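Long-range contacts in putative poly(3-hydroxybutyrate) depolymerase LpqC (Bordetella parapertussis 12822, PDB 3D0K), which probably hydrolyses ester bonds, possibly those of poly(3-hydroxybutyrate) or related short-chain esters: residues T41-R46 with A87-D92; D72-A77 with Q278-L283. One frame throughout, in Å; residues are numbered along the deposited sequence.

Contact 1 (T41-R46 with A87-D92)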
ATOM      1  N   THR A  41     -13.592   7.063  -0.322  1.00 21.48           N
ATOM      2  CA  THR A  41     -13.227   8.419  -0.697  1.00 21.71           C
ATOM      3  C   THR A  41     -11.824   8.417  -1.291  1.00 20.27           C
ATOM      4  O   THR A  41     -10.949   7.734  -0.786  1.00 21.56           O
ATOM      5  CB  THR A  41     -13.272   9.376   0.520  1.00 22.38           C
ATOM      6  OG1 THR A  41     -14.560   9.272   1.143  1.00 24.35           O
ATOM      7  CG2 THR A  41     -13.017  10.848   0.072  1.00 21.85           C
ATOM      8  N   LEU A  42     -11.637   9.178  -2.350  1.00 19.07           N
ATOM      9  CA  LEU A  42     -10.293   9.436  -2.861  1.00 18.99           C
ATOM     10  C   LEU A  42      -9.898  10.802  -2.327  1.00 18.95           C
ATOM     11  O   LEU A  42     -10.479  11.829  -2.722  1.00 18.08           O
ATOM     12  CB  LEU A  42     -10.231   9.416  -4.385  1.00 19.38           C
ATOM     13  CG  LEU A  42     -10.934   8.276  -5.138  1.00 20.17           C
ATOM     14  CD1 LEU A  42     -10.716   8.391  -6.657  1.00 18.35           C
ATOM     15  CD2 LEU A  42     -10.282   6.985  -4.591  1.00 22.38           C
ATOM     16  N   ASN A  43      -8.982  10.810  -1.373  1.00 17.24           N
ATOM     17  CA  ASN A  43      -8.409  12.077  -0.912  1.00 18.33           C
ATOM     18  C   ASN A  43      -7.218  12.318  -1.815  1.00 18.16           C
ATOM     19  O   ASN A  43      -6.261  11.557  -1.829  1.00 17.51           O
ATOM     20  CB  ASN A  43      -8.007  12.020   0.568  1.00 17.34           C
ATOM     21  CG  ASN A  43      -9.216  12.099   1.464  1.00 22.21           C
ATOM     22  OD1 ASN A  43      -9.884  13.147   1.483  1.00 22.97           O
ATOM     23  ND2 ASN A  43      -9.565  10.978   2.153  1.00 18.47           N
ATOM     24  N   THR A  44      -7.326  13.357  -2.632  1.00 18.28           N
ATOM     25  CA  THR A  44      -6.385  13.551  -3.721  1.00 17.99           C
ATOM     26  C   THR A  44      -5.597  14.851  -3.571  1.00 18.61           C
ATOM     27  O   THR A  44      -6.036  15.804  -2.881  1.00 18.26           O
ATOM     28  CB  THR A  44      -7.122  13.566  -5.077  1.00 19.53           C
ATOM     29  OG1 THR A  44      -8.044  14.691  -5.123  1.00 20.07           O
ATOM     30  CG2 THR A  44      -7.853  12.260  -5.268  1.00 17.96           C
ATOM     31  N   TYR A  45      -4.448  14.901  -4.244  1.00 18.20           N
ATOM     32  CA  TYR A  45      -3.763  16.183  -4.433  1.00 17.78           C
ATOM     33  C   TYR A  45      -3.214  16.251  -5.833  1.00 17.96           C
ATOM     34  O   TYR A  45      -2.498  15.337  -6.293  1.00 18.10           O
ATOM     35  CB  TYR A  45      -2.639  16.387  -3.429  1.00 17.32           C
ATOM     36  CG  TYR A  45      -1.944  17.693  -3.627  1.00 18.30           C
ATOM     37  CD1 TYR A  45      -2.560  18.889  -3.243  1.00 16.56           C
ATOM     38  CD2 TYR A  45      -0.642  17.739  -4.149  1.00 19.33           C
ATOM     39  CE1 TYR A  45      -1.900  20.138  -3.434  1.00 20.71           C
ATOM     40  CE2 TYR A  45       0.027  18.977  -4.343  1.00 20.91           C
ATOM     41  CZ  TYR A  45      -0.605  20.158  -4.006  1.00 18.48           C
ATOM     42  OH  TYR A  45       0.073  21.354  -4.186  1.00 18.91           O
ATOM     43  N   ARG A  46      -3.517  17.351  -6.502  1.00 17.34           N
ATOM     44  CA  ARG A  46      -2.937  17.608  -7.793  1.00 17.39           C
ATOM     45  C   ARG A  46      -2.137  18.909  -7.746  1.00 17.31           C
ATOM     46  O   ARG A  46      -2.683  19.962  -7.418  1.00 18.61           O
ATOM     47  CB  ARG A  46      -4.039  17.719  -8.868  1.00 18.36           C
ATOM     48  CG  ARG A  46      -3.467  18.101 -10.211  1.00 16.69           C
ATOM     49  CD  ARG A  46      -4.556  18.083 -11.264  1.00 21.56           C
ATOM     50  NE  ARG A  46      -3.968  18.523 -12.518  1.00 20.59           N
ATOM     51  CZ  ARG A  46      -4.314  18.033 -13.695  1.00 20.86           C
ATOM     52  NH1 ARG A  46      -3.691  18.457 -14.774  1.00 20.66           N
ATOM     53  NH2 ARG A  46      -5.283  17.105 -13.769  1.00 18.71           N
ATOM     54  N   ALA A  87      -5.159   9.044  -2.443  1.00 17.25           N
ATOM     55  CA  ALA A  87      -5.232   8.280  -1.210  1.00 17.59           C
ATOM     56  C   ALA A  87      -6.633   7.646  -1.046  1.00 18.65           C
ATOM     57  O   ALA A  87      -7.547   8.300  -0.493  1.00 17.99           O
ATOM     58  CB  ALA A  87      -4.857   9.150  -0.042  1.00 16.77           C
ATOM     59  N   PRO A  88      -6.802   6.396  -1.541  1.00 18.78           N
ATOM     60  CA  PRO A  88      -8.067   5.688  -1.334  1.00 18.81           C
ATOM     61  C   PRO A  88      -8.256   5.507   0.170  1.00 19.04           C
ATOM     62  O   PRO A  88      -7.413   4.886   0.829  1.00 18.76           O
ATOM     63  CB  PRO A  88      -7.854   4.333  -2.038  1.00 18.94           C
ATOM     64  CG  PRO A  88      -6.695   4.600  -3.051  1.00 18.69           C
ATOM     65  CD  PRO A  88      -5.820   5.569  -2.286  1.00 18.41           C
ATOM     66  N   THR A  89      -9.392   6.002   0.677  1.00 17.79           N
ATOM     67  CA  THR A  89      -9.617   6.152   2.107  1.00 17.95           C
ATOM     68  C   THR A  89     -10.827   5.343   2.562  1.00 18.18           C
ATOM     69  O   THR A  89     -11.932   5.580   2.095  1.00 17.45           O
ATOM     70  CB  THR A  89      -9.822   7.627   2.426  1.00 16.88           C
ATOM     71  OG1 THR A  89      -8.676   8.339   1.940  1.00 18.87           O
ATOM     72  CG2 THR A  89      -9.954   7.830   3.905  1.00 17.96           C
ATOM     73  N   PHE A  90     -10.601   4.426   3.515  1.00 19.56           N
ATOM     74  CA  PHE A  90     -11.641   3.436   3.912  1.00 19.17           C
ATOM     75  C   PHE A  90     -12.007   3.705   5.356  1.00 20.28           C
ATOM     76  O   PHE A  90     -11.225   3.431   6.263  1.00 20.39           O
ATOM     77  CB  PHE A  90     -11.104   1.988   3.700  1.00 19.91           C
ATOM     78  CG  PHE A  90     -10.749   1.696   2.264  1.00 17.57           C
ATOM     79  CD1 PHE A  90     -11.719   1.291   1.366  1.00 19.68           C
ATOM     80  CD2 PHE A  90      -9.439   1.910   1.792  1.00 15.26           C
ATOM     81  CE1 PHE A  90     -11.395   1.054   0.049  1.00 17.17           C
ATOM     82  CE2 PHE A  90      -9.095   1.678   0.495  1.00 20.10           C
ATOM     83  CZ  PHE A  90     -10.082   1.279  -0.404  1.00 15.87           C
ATOM     84  N   SER A  91     -13.172   4.300   5.559  1.00 19.95           N
ATOM     85  CA  SER A  91     -13.539   4.771   6.866  1.00 21.87           C
ATOM     86  C   SER A  91     -13.823   3.609   7.805  1.00 21.84           C
ATOM     87  O   SER A  91     -14.197   2.536   7.359  1.00 21.68           O
ATOM     88  CB  SER A  91     -14.776   5.668   6.766  1.00 22.87           C
ATOM     89  OG  SER A  91     -15.914   4.903   6.394  1.00 23.23           O
ATOM     90  N   ASP A  92     -13.629   3.829   9.095  1.00 23.44           N
ATOM     91  CA  ASP A  92     -13.980   2.829  10.104  1.00 25.00           C
ATOM     92  C   ASP A  92     -15.468   2.503  10.066  1.00 25.93           C
ATOM     93  O   ASP A  92     -15.878   1.353  10.345  1.00 25.43           O
ATOM     94  CB  ASP A  92     -13.624   3.343  11.473  1.00 25.98           C
ATOM     95  CG  ASP A  92     -12.181   3.132  11.820  1.00 29.26           C
ATOM     96  OD1 ASP A  92     -11.602   2.075  11.459  1.00 31.06           O
ATOM     97  OD2 ASP A  92     -11.612   4.030  12.491  1.00 33.46           O
TER

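Contact 2 (D72-A77 with Q278-L283)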
ATOM      1  N   ASP A  72      -1.869  14.738   2.611  1.00 20.09           N
ATOM      2  CA  ASP A  72      -1.139  15.988   2.994  1.00 20.61           C
ATOM      3  C   ASP A  72       0.366  15.733   3.127  1.00 20.52           C
ATOM      4  O   ASP A  72       1.194  16.602   2.769  1.00 21.06           O
ATOM      5  CB  ASP A  72      -1.659  16.541   4.321  1.00 21.54           C
ATOM      6  CG  ASP A  72      -3.038  17.239   4.198  1.00 24.37           C
ATOM      7  OD1 ASP A  72      -3.567  17.404   3.092  1.00 24.57           O
ATOM      8  OD2 ASP A  72      -3.592  17.610   5.249  1.00 30.65           O
ATOM      9  N   PHE A  73       0.734  14.573   3.681  1.00 19.47           N
ATOM     10  CA  PHE A  73       2.171  14.252   3.861  1.00 19.51           C
ATOM     11  C   PHE A  73       2.931  14.268   2.543  1.00 18.84           C
ATOM     12  O   PHE A  73       4.128  14.567   2.533  1.00 18.96           O
ATOM     13  CB  PHE A  73       2.377  12.844   4.433  1.00 19.83           C
ATOM     14  CG  PHE A  73       1.766  12.627   5.772  1.00 19.87           C
ATOM     15  CD1 PHE A  73       1.481  13.690   6.620  1.00 20.48           C
ATOM     16  CD2 PHE A  73       1.474  11.309   6.186  1.00 21.55           C
ATOM     17  CE1 PHE A  73       0.898  13.463   7.910  1.00 22.34           C
ATOM     18  CE2 PHE A  73       0.908  11.056   7.466  1.00 23.19           C
ATOM     19  CZ  PHE A  73       0.604  12.150   8.316  1.00 22.49           C
ATOM     20  N   TRP A  74       2.247  13.926   1.441  1.00 17.02           N
ATOM     21  CA  TRP A  74       2.854  13.850   0.115  1.00 17.76           C
ATOM     22  C   TRP A  74       2.837  15.148  -0.713  1.00 18.97           C
ATOM     23  O   TRP A  74       3.387  15.175  -1.815  1.00 19.06           O
ATOM     24  CB  TRP A  74       2.219  12.719  -0.698  1.00 17.22           C
ATOM     25  CG  TRP A  74       2.719  11.358  -0.257  1.00 17.67           C
ATOM     26  CD1 TRP A  74       2.324  10.628   0.868  1.00 18.04           C
ATOM     27  CD2 TRP A  74       3.751  10.621  -0.879  1.00 18.25           C
ATOM     28  NE1 TRP A  74       3.040   9.427   0.929  1.00 16.57           N
ATOM     29  CE2 TRP A  74       3.928   9.413  -0.127  1.00 18.97           C
ATOM     30  CE3 TRP A  74       4.526  10.826  -2.049  1.00 21.44           C
ATOM     31  CZ2 TRP A  74       4.860   8.435  -0.502  1.00 20.80           C
ATOM     32  CZ3 TRP A  74       5.458   9.851  -2.416  1.00 19.00           C
ATOM     33  CH2 TRP A  74       5.613   8.667  -1.633  1.00 20.50           C
ATOM     34  N   ILE A  75       2.192  16.198  -0.208  1.00 18.20           N
ATOM     35  CA  ILE A  75       2.157  17.484  -0.929  1.00 19.21           C
ATOM     36  C   ILE A  75       3.542  18.071  -1.333  1.00 19.07           C
ATOM     37  O   ILE A  75       3.756  18.428  -2.506  1.00 20.39           O
ATOM     38  CB  ILE A  75       1.240  18.515  -0.239  1.00 18.95           C
ATOM     39  CG1 ILE A  75      -0.252  18.074  -0.409  1.00 19.65           C
ATOM     40  CG2 ILE A  75       1.456  19.945  -0.845  1.00 20.18           C
ATOM     41  CD1 ILE A  75      -1.216  18.911   0.498  1.00 20.55           C
ATOM     42  N   PRO A  76       4.477  18.195  -0.385  1.00 19.81           N
ATOM     43  CA  PRO A  76       5.751  18.781  -0.807  1.00 20.54           C
ATOM     44  C   PRO A  76       6.460  17.997  -1.921  1.00 19.97           C
ATOM     45  O   PRO A  76       6.955  18.605  -2.869  1.00 19.54           O
ATOM     46  CB  PRO A  76       6.571  18.803   0.498  1.00 21.95           C
ATOM     47  CG  PRO A  76       5.494  18.790   1.598  1.00 21.34           C
ATOM     48  CD  PRO A  76       4.466  17.868   1.064  1.00 19.72           C
ATOM     49  N   ALA A  77       6.469  16.666  -1.831  1.00 20.01           N
ATOM     50  CA  ALA A  77       7.032  15.837  -2.908  1.00 20.13           C
ATOM     51  C   ALA A  77       6.229  16.012  -4.236  1.00 18.82           C
ATOM     52  O   ALA A  77       6.825  16.038  -5.320  1.00 19.59           O
ATOM     53  CB  ALA A  77       7.099  14.325  -2.466  1.00 20.66           C
ATOM     54  N   GLN A 278       8.039  10.800   3.339  1.00 18.62           N
ATOM     55  CA  GLN A 278       9.043  11.676   2.754  1.00 18.73           C
ATOM     56  C   GLN A 278      10.332  10.921   2.388  1.00 18.98           C
ATOM     57  O   GLN A 278      11.012  11.247   1.406  1.00 19.50           O
ATOM     58  CB  GLN A 278       9.307  12.854   3.702  1.00 20.67           C
ATOM     59  CG  GLN A 278       8.040  13.647   4.019  1.00 24.32           C
ATOM     60  CD  GLN A 278       8.278  15.135   4.104  1.00 37.56           C
ATOM     61  OE1 GLN A 278       8.988  15.624   4.995  1.00 40.81           O
ATOM     62  NE2 GLN A 278       7.668  15.885   3.171  1.00 43.53           N
ATOM     63  N   VAL A 279      10.645   9.892   3.163  1.00 18.39           N
ATOM     64  CA  VAL A 279      11.768   9.014   2.840  1.00 18.33           C
ATOM     65  C   VAL A 279      11.493   8.241   1.569  1.00 18.09           C
ATOM     66  O   VAL A 279      12.352   8.086   0.742  1.00 18.29           O
ATOM     67  CB  VAL A 279      12.064   8.090   4.021  1.00 19.51           C
ATOM     68  CG1 VAL A 279      12.967   6.918   3.625  1.00 20.28           C
ATOM     69  CG2 VAL A 279      12.619   8.935   5.200  1.00 16.07           C
ATOM     70  N   CYS A 280      10.287   7.685   1.462  1.00 19.90           N
ATOM     71  CA  CYS A 280       9.870   6.949   0.266  1.00 19.17           C
ATOM     72  C   CYS A 280       9.917   7.791  -1.018  1.00 19.73           C
ATOM     73  O   CYS A 280      10.353   7.306  -2.065  1.00 19.69           O
ATOM     74  CB  CYS A 280       8.467   6.353   0.478  1.00 18.40           C
ATOM     75  SG  CYS A 280       8.070   5.183  -0.873  1.00 24.68           S
ATOM     76  N   ALA A 281       9.453   9.039  -0.906  1.00 18.28           N
ATOM     77  CA  ALA A 281       9.473  10.019  -1.988  1.00 17.60           C
ATOM     78  C   ALA A 281      10.899  10.311  -2.381  1.00 18.40           C
ATOM     79  O   ALA A 281      11.185  10.447  -3.569  1.00 17.91           O
ATOM     80  CB  ALA A 281       8.791  11.272  -1.563  1.00 18.18           C
ATOM     81  N   SER A 282      11.781  10.436  -1.380  1.00 17.36           N
ATOM     82  CA  SER A 282      13.194  10.670  -1.652  1.00 19.47           C
ATOM     83  C   SER A 282      13.827   9.488  -2.409  1.00 19.42           C
ATOM     84  O   SER A 282      14.583   9.679  -3.343  1.00 20.32           O
ATOM     85  CB  SER A 282      13.972  10.916  -0.331  1.00 19.82           C
ATOM     86  OG  SER A 282      15.351  11.192  -0.611  1.00 23.58           O
ATOM     87  N   LEU A 283      13.518   8.266  -1.992  1.00 18.39           N
ATOM     88  CA  LEU A 283      14.105   7.104  -2.597  1.00 19.19           C
ATOM     89  C   LEU A 283      13.619   6.959  -4.050  1.00 18.84           C
ATOM     90  O   LEU A 283      14.416   6.668  -4.947  1.00 18.79           O
ATOM     91  CB  LEU A 283      13.755   5.852  -1.776  1.00 19.03           C
ATOM     92  CG  LEU A 283      14.531   5.685  -0.491  1.00 21.48           C
ATOM     93  CD1 LEU A 283      13.760   4.659   0.390  1.00 20.64           C
ATOM     94  CD2 LEU A 283      16.040   5.308  -0.783  1.00 19.34           C
TER
HETATM   95  O   HOH W   1       6.143  15.057   0.671  1.00 20.62           O

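Contact 1 (T41-R46 with A87-D92)
Asn43 and Thr89 join two antiparallel strands by side chain as well as by backbone. Asn43 pairs with Ala87 and Thr41 with Thr89, both as hydrogen-bonded pairs. The Thr89 N to Thr41 O bond is 2.8 Å long. Leu42 and Pro88 form the non-hydrogen-bonded pair between them, where no backbone N-H of Pro88 is called for on the side of strand 40-46.

The Asn43 side chain leaves the sheet on the face it shares with Thr41, Ala87 and Thr89. Its CB lies 3.9 Å from Ala87 O. CG is anti to the carbonyl carbon (chi1 -75°), and from there the amide ND2 reaches Thr89 OG1 at 2.8 Å. The hydroxyl lies close to the amide plane. ND2 also sits 3.4 Å from Thr89 CB. The two side chains cross at about a right angle.

Thr89 OG1 in turn donates to Ala87 O at 2.7 Å. Asn43 N reaches the same oxygen from the opposite face of its carbonyl plane, so two donors grip it. On the other face of the sheet, Leu42 CD2 packs 4.4 Å from Pro88 CB. Ala68 and Arg71 of helix 67-73 touch Asn43. Strand 23-29 flanks strand 40-46 on its far edge. This is the antiparallel start of the mixed central sheet, which then turns parallel, as in alpha/beta hydrolases.

Contact 2 (D72-A77 with Q278-L283)
Gln278 meets Pro76 and the backbone of Phe73 through the end of its side chain. The side chain sets out away from segment 72-77, but it bends at chi2 (-142°), and the amide comes back. NE2 lies 4.0 Å from Pro76 CG, and the two side chains cross at about a right angle. A water joins the two segments. It accepts from Gln278 NE2 at 3.0 Å and from Ala77 N, and it donates to Phe73 O at 2.8 Å. One water thus ties the glutamine to two backbone groups at the junction of helices 67-73 and 75-81.

Two residues on, Cys280 sets its CB 4.2 Å from Trp74 CH2. Ala281 follows and points toward the other segment. Its CB touches Trp74 CZ3 at 3.7 Å and Ala77 CB at 3.6 Å. With only a methyl on each side, Ala77 CA and Ala281 CA come within 6.4 Å, a close approach consistent with the small side chains.

The indole also packs on Val57 and Val59 of strand 56-60 and meets Phe145 edge-to-face. It thus lies between helix 273-286 and strand 56-60, touching both. Such packing of neighbouring helices over one face of a central sheet is characteristic of the alpha-beta-alpha sandwich.

Contact 1 is a buried strand pair within the central sheet. Contact 2 is partly buried and lies between helices on a face of that sheet. Their centres are about 17 Å apart. The chemistry follows the place: direct backbone and side-chain hydrogen bonds dominate contact 1, while contact 2 relies on apolar packing and one bridging water. Contact 1 pairs two strands and contact 2 pairs helices, but helix 67-73 also touches Asn43 and Tyr45 of contact 1. Helix 75-81 leads into strand 84-89, and the segments of the two contacts alternate along the chain. Tyr45 CG lies 3.7 Å from Ile75 CG1. Contact 2 sets helix 273-286, near the C-terminus, against the junction of two early helices.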